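Local coordinates for tube-forming protein in Mycobacterial Envelpe, TiME (Mycolicibacterium smegmatis, PDB 7CU9) that probably forms part of a tubular, envelope-spanning channel that serves protein transport across the mycobacterial outer envelope, at residues S9-P14 and Q185-Q190; Q84-F89 and E159-Q164. All coordinates share one frame; numbering follows the deposited sequence.

Interaction 1: residues S9-P14 and Q185-Q190; sequences SYAVMP and QNTLGQ
The ring of Tyr10, the flat group that reaches the other segment, runs past Thr187 with the two side chains pointing in opposite directions. Ring atom CE2 of Tyr10 lies 3.2 Å from Thr187 O, which approaches the ring obliquely, and CD2 of Tyr10 is 3.9 Å from Thr187 CB. At the rim, in the plane of the ring, a water sits 2.7 Å from Tyr10 OH. This water also donates a hydrogen bond of 2.8 Å from its oxygen to Thr187 O, joining hydroxyl and carbonyl. Tyr10 has two deposited conformers; the water bridge is described for one of them and is less secure for that.

Thr187 contributes more of the 195 Å² buried than any other residue, its CB directed toward residues 9-14. With chi1 at 73°, OG1 falls between the backbone N and the carbonyl carbon, 3.1 Å from Ala11 CA and nearly as close to Ala11 CB. That is packing; the hydroxyl has its hydrogen bond with Met184 O. The other branch, CG2, meets Met13 CE tip to tip at 3.8 Å, the Met13 chain bending at chi2 and chi3 to get there. Ala11 CB also touches Leu188 CD2 at 4.0 Å. No direct hydrogen bond crosses the contact; the direct contacts are van der Waals packing, supplemented by the water bridge, while a type I turn from Gln185 to Leu188 shapes the second segment.

The contact joins the N-terminal helix 8-11 and its exit to the loop that leaves helix 174-185. Met13 packs on Leu180 and Ala183 of that helix. Beneath, Ala11 rests on Val86 of strand 77-89, and Leu188 on Val161 and Leu163 of strand 161-169, setting both chain ends against one face of the sheet.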
loop_
_atom_site.group_PDB
_atom_site.type_symbol
_atom_site.label_atom_id
_atom_site.label_comp_id
_atom_site.label_asym_id
_atom_site.label_seq_id
_atom_site.Cartn_x
_atom_site.Cartn_y
_atom_site.Cartn_z
ATOM N N SER B 9 -1.543 -27.013 -1.015
ATOM C CA SER B 9 -0.403 -26.992 -1.974
ATOM C C SER B 9 -0.499 -25.807 -2.947
ATOM O O SER B 9 0.522 -25.512 -3.599
ATOM C CB SER B 9 -0.289 -28.293 -2.732
ATOM O OG SER B 9 0.147 -29.348 -1.881
ATOM N N TYR B 10 -1.666 -25.166 -3.094
ATOM C CA TYR B 10 -1.822 -24.009 -4.016
ATOM C C TYR B 10 -2.756 -22.924 -3.458
ATOM O O TYR B 10 -3.083 -22.009 -4.234
ATOM C CB TYR B 10 -2.254 -24.490 -5.405
ATOM C CG TYR B 10 -3.471 -25.379 -5.448
ATOM C CD1 TYR B 10 -3.363 -26.754 -5.330
ATOM C CD2 TYR B 10 -4.735 -24.846 -5.641
ATOM C CE1 TYR B 10 -4.477 -27.574 -5.384
ATOM C CE2 TYR B 10 -5.860 -25.652 -5.698
ATOM C CZ TYR B 10 -5.732 -27.023 -5.570
ATOM O OH TYR B 10 -6.837 -27.822 -5.623
ATOM N N ALA B 11 -3.121 -22.965 -2.170
ATOM C CA ALA B 11 -3.948 -21.916 -1.526
ATOM C C ALA B 11 -3.068 -20.780 -0.981
ATOM O O ALA B 11 -3.610 -19.704 -0.680
ATOM C CB ALA B 11 -4.804 -22.514 -0.436
ATOM N N VAL B 12 -1.762 -21.003 -0.846
ATOM C CA VAL B 12 -0.810 -19.984 -0.310
ATOM C C VAL B 12 -0.226 -19.217 -1.496
ATOM O O VAL B 12 0.459 -19.843 -2.326
ATOM C CB VAL B 12 0.285 -20.633 0.553
ATOM C CG1 VAL B 12 1.276 -19.600 1.071
ATOM C CG2 VAL B 12 -0.302 -21.436 1.698
ATOM N N MET B 13 -0.509 -17.916 -1.582
ATOM C CA MET B 13 -0.066 -17.061 -2.711
ATOM C C MET B 13 1.443 -16.863 -2.614
ATOM O O MET B 13 1.965 -16.524 -1.553
ATOM C CB MET B 13 -0.773 -15.702 -2.692
ATOM C CG MET B 13 -2.278 -15.785 -2.884
ATOM S SD MET B 13 -2.758 -16.564 -4.452
ATOM C CE MET B 13 -3.151 -18.223 -3.903
ATOM N N PRO B 14 2.192 -17.091 -3.717
ATOM C CA PRO B 14 3.634 -16.863 -3.723
ATOM C C PRO B 14 3.963 -15.364 -3.749
ATOM O O PRO B 14 3.070 -14.569 -3.987
ATOM C CB PRO B 14 4.082 -17.577 -5.006
ATOM C CG PRO B 14 2.897 -17.440 -5.924
ATOM C CD PRO B 14 1.689 -17.565 -5.015
ATOM N N GLN B 185 -9.120 -18.009 -0.920
ATOM C CA GLN B 185 -10.417 -18.733 -0.926
ATOM C C GLN B 185 -10.720 -19.229 -2.345
ATOM O O GLN B 185 -11.304 -20.321 -2.481
ATOM C CB GLN B 185 -11.546 -17.853 -0.400
ATOM C CG GLN B 185 -12.887 -18.570 -0.428
ATOM C CD GLN B 185 -13.986 -17.843 0.302
ATOM O OE1 GLN B 185 -13.742 -16.974 1.132
ATOM N NE2 GLN B 185 -15.220 -18.234 0.021
ATOM N N ASN B 186 -10.331 -18.466 -3.371
ATOM C CA ASN B 186 -10.638 -18.794 -4.792
ATOM C C ASN B 186 -9.970 -20.112 -5.211
ATOM O O ASN B 186 -10.404 -20.669 -6.232
ATOM C CB ASN B 186 -10.255 -17.649 -5.735
ATOM C CG ASN B 186 -11.185 -16.460 -5.633
ATOM O OD1 ASN B 186 -12.297 -16.569 -5.120
ATOM N ND2 ASN B 186 -10.745 -15.315 -6.132
ATOM N N THR B 187 -8.975 -20.611 -4.469
ATOM C CA THR B 187 -8.233 -21.863 -4.794
ATOM C C THR B 187 -8.837 -23.095 -4.100
ATOM O O THR B 187 -8.337 -24.201 -4.362
ATOM C CB THR B 187 -6.763 -21.774 -4.368
ATOM O OG1 THR B 187 -6.712 -21.864 -2.944
ATOM C CG2 THR B 187 -6.078 -20.511 -4.844
ATOM N N LEU B 188 -9.827 -22.935 -3.219
ATOM C CA LEU B 188 -10.205 -24.007 -2.258
ATOM C C LEU B 188 -11.162 -25.023 -2.896
ATOM O O LEU B 188 -11.420 -26.054 -2.249
ATOM C CB LEU B 188 -10.838 -23.377 -1.017
ATOM C CG LEU B 188 -9.917 -22.484 -0.186
ATOM C CD1 LEU B 188 -10.666 -21.959 1.024
ATOM C CD2 LEU B 188 -8.651 -23.213 0.241
ATOM N N GLY B 189 -11.680 -24.749 -4.095
ATOM C CA GLY B 189 -12.563 -25.674 -4.828
ATOM C C GLY B 189 -13.877 -25.918 -4.108
ATOM O O GLY B 189 -14.403 -27.042 -4.225
ATOM N N GLN B 190 -14.431 -24.913 -3.421
ATOM C CA GLN B 190 -15.615 -25.111 -2.542
ATOM C C GLN B 190 -16.944 -24.782 -3.232
ATOM O O GLN B 190 -17.990 -25.091 -2.638
ATOM C CB GLN B 190 -15.471 -24.302 -1.258
ATOM C CG GLN B 190 -14.297 -24.774 -0.423
ATOM C CD GLN B 190 -14.326 -24.216 0.976
ATOM O OE1 GLN B 190 -15.181 -23.405 1.326
ATOM N NE2 GLN B 190 -13.384 -24.659 1.793
HETATM O O HOH W 1 -9.202 -26.560 -5.584
#

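Interaction 2: residues Q84-F89 and E159-Q164; sequences QAVGVF and ENVLLQ
Asn160 has CG between its backbone N and carbonyl carbon (chi1 62°), a rotation that starts its amide on the way to Phe89; there ND2 of Asn160 donates to Phe89 O over 2.9 Å. The N-H...O angle of 146° shows a bent bond, and the acceptor lies somewhat out of the amide plane. In Phe89, chi1 brings CG beside the backbone N, anti to the carbonyl carbon. The ring edge faces Asn160 O, with CD1 of Phe89 at 3.6 Å from that oxygen in the ring plane. The same oxygen accepts a hydrogen bond from Phe89 N at 2.8 Å, so the two residues grip each other through two bonds. The remaining amide atom, Asn160 OD1, is bonded to Ser3 N.

Beyond this end the strands form a regular antiparallel ladder, their local axes 175° apart. Ala85 with Gln164 and Gly87 with Leu162 are hydrogen-bonded pairs, each with two backbone bonds; that from Gly87 N to Leu162 O is 2.9 Å. The non-hydrogen-bonded pair Val86 with Leu163 lies between them, and Val88 with Val161 follows on the Phe89 side. Val161 CA adds a CA-H...O contact to Gly87 O at 3.3 Å.

On the valine face, Val86 CG1 and Val161 CG1 meet at 3.9 Å, and Val88 CG2 is 4.1 Å from Val161 CG2. On the reverse, Phe89 and Leu162 lie side by side, CE1 of Phe89 being 4.0 Å from Leu162 CB.

Helix 174-185 packs on the first face through Met184 and Ala181, while Phe58 and Ala98, from helices 55-58 and 92-103, cover the second. A largely apolar strand pair inside an antiparallel sheet with helices on both faces is consistent with the alpha/beta sandwich of the PknH-like extracellular domain.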
loop_
_atom_site.group_PDB
_atom_site.type_symbol
_atom_site.label_atom_id
_atom_site.label_comp_id
_atom_site.label_asym_id
_atom_site.label_seq_id
_atom_site.Cartn_x
_atom_site.Cartn_y
_atom_site.Cartn_z
ATOM N N GLN B 84 0.432 -15.728 5.538
ATOM C CA GLN B 84 -0.739 -16.561 5.186
ATOM C C GLN B 84 -0.652 -17.881 5.948
ATOM O O GLN B 84 0.465 -18.402 6.113
ATOM C CB GLN B 84 -0.732 -16.866 3.696
ATOM C CG GLN B 84 -0.871 -15.643 2.817
ATOM C CD GLN B 84 -0.599 -16.032 1.389
ATOM O OE1 GLN B 84 -1.416 -16.674 0.733
ATOM N NE2 GLN B 84 0.586 -15.688 0.912
ATOM N N ALA B 85 -1.795 -18.411 6.371
ATOM C CA ALA B 85 -1.894 -19.756 6.972
ATOM C C ALA B 85 -3.196 -20.386 6.500
ATOM O O ALA B 85 -4.231 -19.708 6.540
ATOM C CB ALA B 85 -1.824 -19.682 8.476
ATOM N N VAL B 86 -3.133 -21.629 6.043
ATOM C CA VAL B 86 -4.326 -22.372 5.558
ATOM C C VAL B 86 -4.312 -23.742 6.219
ATOM O O VAL B 86 -3.319 -24.471 6.066
ATOM C CB VAL B 86 -4.360 -22.491 4.026
ATOM C CG1 VAL B 86 -5.599 -23.236 3.561
ATOM C CG2 VAL B 86 -4.272 -21.128 3.357
ATOM N N GLY B 87 -5.394 -24.071 6.914
ATOM C CA GLY B 87 -5.606 -25.392 7.522
ATOM C C GLY B 87 -6.830 -26.054 6.936
ATOM O O GLY B 87 -7.906 -25.429 6.928
ATOM N N VAL B 88 -6.687 -27.290 6.463
ATOM C CA VAL B 88 -7.836 -28.116 6.005
ATOM C C VAL B 88 -8.109 -29.148 7.090
ATOM O O VAL B 88 -7.170 -29.877 7.470
ATOM C CB VAL B 88 -7.574 -28.787 4.649
ATOM C CG1 VAL B 88 -8.754 -29.650 4.225
ATOM C CG2 VAL B 88 -7.229 -27.767 3.579
ATOM N N PHE B 89 -9.342 -29.193 7.572
ATOM C CA PHE B 89 -9.780 -30.129 8.629
ATOM C C PHE B 89 -10.617 -31.247 8.011
ATOM O O PHE B 89 -11.197 -31.065 6.940
ATOM C CB PHE B 89 -10.539 -29.365 9.708
ATOM C CG PHE B 89 -9.664 -28.379 10.439
ATOM C CD1 PHE B 89 -9.418 -27.124 9.905
ATOM C CD2 PHE B 89 -9.053 -28.722 11.637
ATOM C CE1 PHE B 89 -8.602 -26.223 10.569
ATOM C CE2 PHE B 89 -8.234 -27.820 12.300
ATOM C CZ PHE B 89 -8.013 -26.571 11.766
ATOM N N GLU B 159 -16.326 -23.801 4.925
ATOM C CA GLU B 159 -16.548 -25.269 4.982
ATOM C C GLU B 159 -15.586 -25.850 6.028
ATOM O O GLU B 159 -15.701 -25.494 7.212
ATOM C CB GLU B 159 -16.382 -25.878 3.586
ATOM C CG GLU B 159 -17.483 -25.498 2.608
ATOM C CD GLU B 159 -18.710 -26.397 2.651
ATOM O OE1 GLU B 159 -18.884 -27.111 3.654
ATOM O OE2 GLU B 159 -19.493 -26.375 1.673
ATOM N N ASN B 160 -14.649 -26.700 5.602
ATOM C CA ASN B 160 -13.700 -27.410 6.493
ATOM C C ASN B 160 -12.329 -26.726 6.498
ATOM O O ASN B 160 -11.358 -27.362 6.930
ATOM C CB ASN B 160 -13.558 -28.868 6.062
ATOM C CG ASN B 160 -12.991 -29.004 4.665
ATOM O OD1 ASN B 160 -13.232 -28.158 3.799
ATOM N ND2 ASN B 160 -12.258 -30.076 4.426
ATOM N N VAL B 161 -12.250 -25.469 6.064
ATOM C CA VAL B 161 -10.958 -24.739 5.978
ATOM C C VAL B 161 -10.984 -23.558 6.946
ATOM O O VAL B 161 -11.993 -22.835 6.992
ATOM C CB VAL B 161 -10.676 -24.287 4.536
ATOM C CG1 VAL B 161 -9.426 -23.419 4.458
ATOM C CG2 VAL B 161 -10.574 -25.479 3.593
ATOM N N LEU B 162 -9.895 -23.373 7.682
ATOM C CA LEU B 162 -9.617 -22.099 8.382
ATOM C C LEU B 162 -8.446 -21.440 7.665
ATOM O O LEU B 162 -7.364 -22.064 7.552
ATOM C CB LEU B 162 -9.302 -22.339 9.859
ATOM C CG LEU B 162 -9.150 -21.063 10.689
ATOM C CD1 LEU B 162 -10.468 -20.311 10.779
ATOM C CD2 LEU B 162 -8.609 -21.359 12.074
ATOM N N LEU B 163 -8.652 -20.225 7.169
ATOM C CA LEU B 163 -7.536 -19.466 6.566
ATOM C C LEU B 163 -7.334 -18.166 7.337
ATOM O O LEU B 163 -8.293 -17.612 7.917
ATOM C CB LEU B 163 -7.774 -19.269 5.069
ATOM C CG LEU B 163 -8.898 -18.323 4.670
ATOM C CD1 LEU B 163 -8.401 -16.888 4.591
ATOM C CD2 LEU B 163 -9.508 -18.728 3.332
ATOM N N GLN B 164 -6.088 -17.726 7.373
ATOM C CA GLN B 164 -5.708 -16.457 8.020
ATOM C C GLN B 164 -4.758 -15.732 7.081
ATOM O O GLN B 164 -3.942 -16.388 6.415
ATOM C CB GLN B 164 -5.066 -16.711 9.380
ATOM C CG GLN B 164 -6.003 -17.361 10.385
ATOM C CD GLN B 164 -5.339 -17.408 11.737
ATOM O OE1 GLN B 164 -4.332 -18.088 11.919
ATOM N NE2 GLN B 164 -5.872 -16.652 12.685
#

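Interaction 2 is core: every touching residue is buried, four backbone bonds pair the strands, and two more through Asn160 close the end. Interaction 1 lies nearer the surface, buries less than half as much area and relies on packing and one bridging water, as suits a loop meeting a short helix. It lies against the face of the sheet that carries Val86, Val161 and Leu163; the centres of the two contacts are about 10 Å apart. A probable hydrogen bond of 2.8 Å from Met13 N to Gln84 OE1 ties residues 9-14 to strand 77-89, and Gln190 packs against Glu159 and Val161. Thus interaction 1 brings the chain ends together over the strands that interaction 2 pairs.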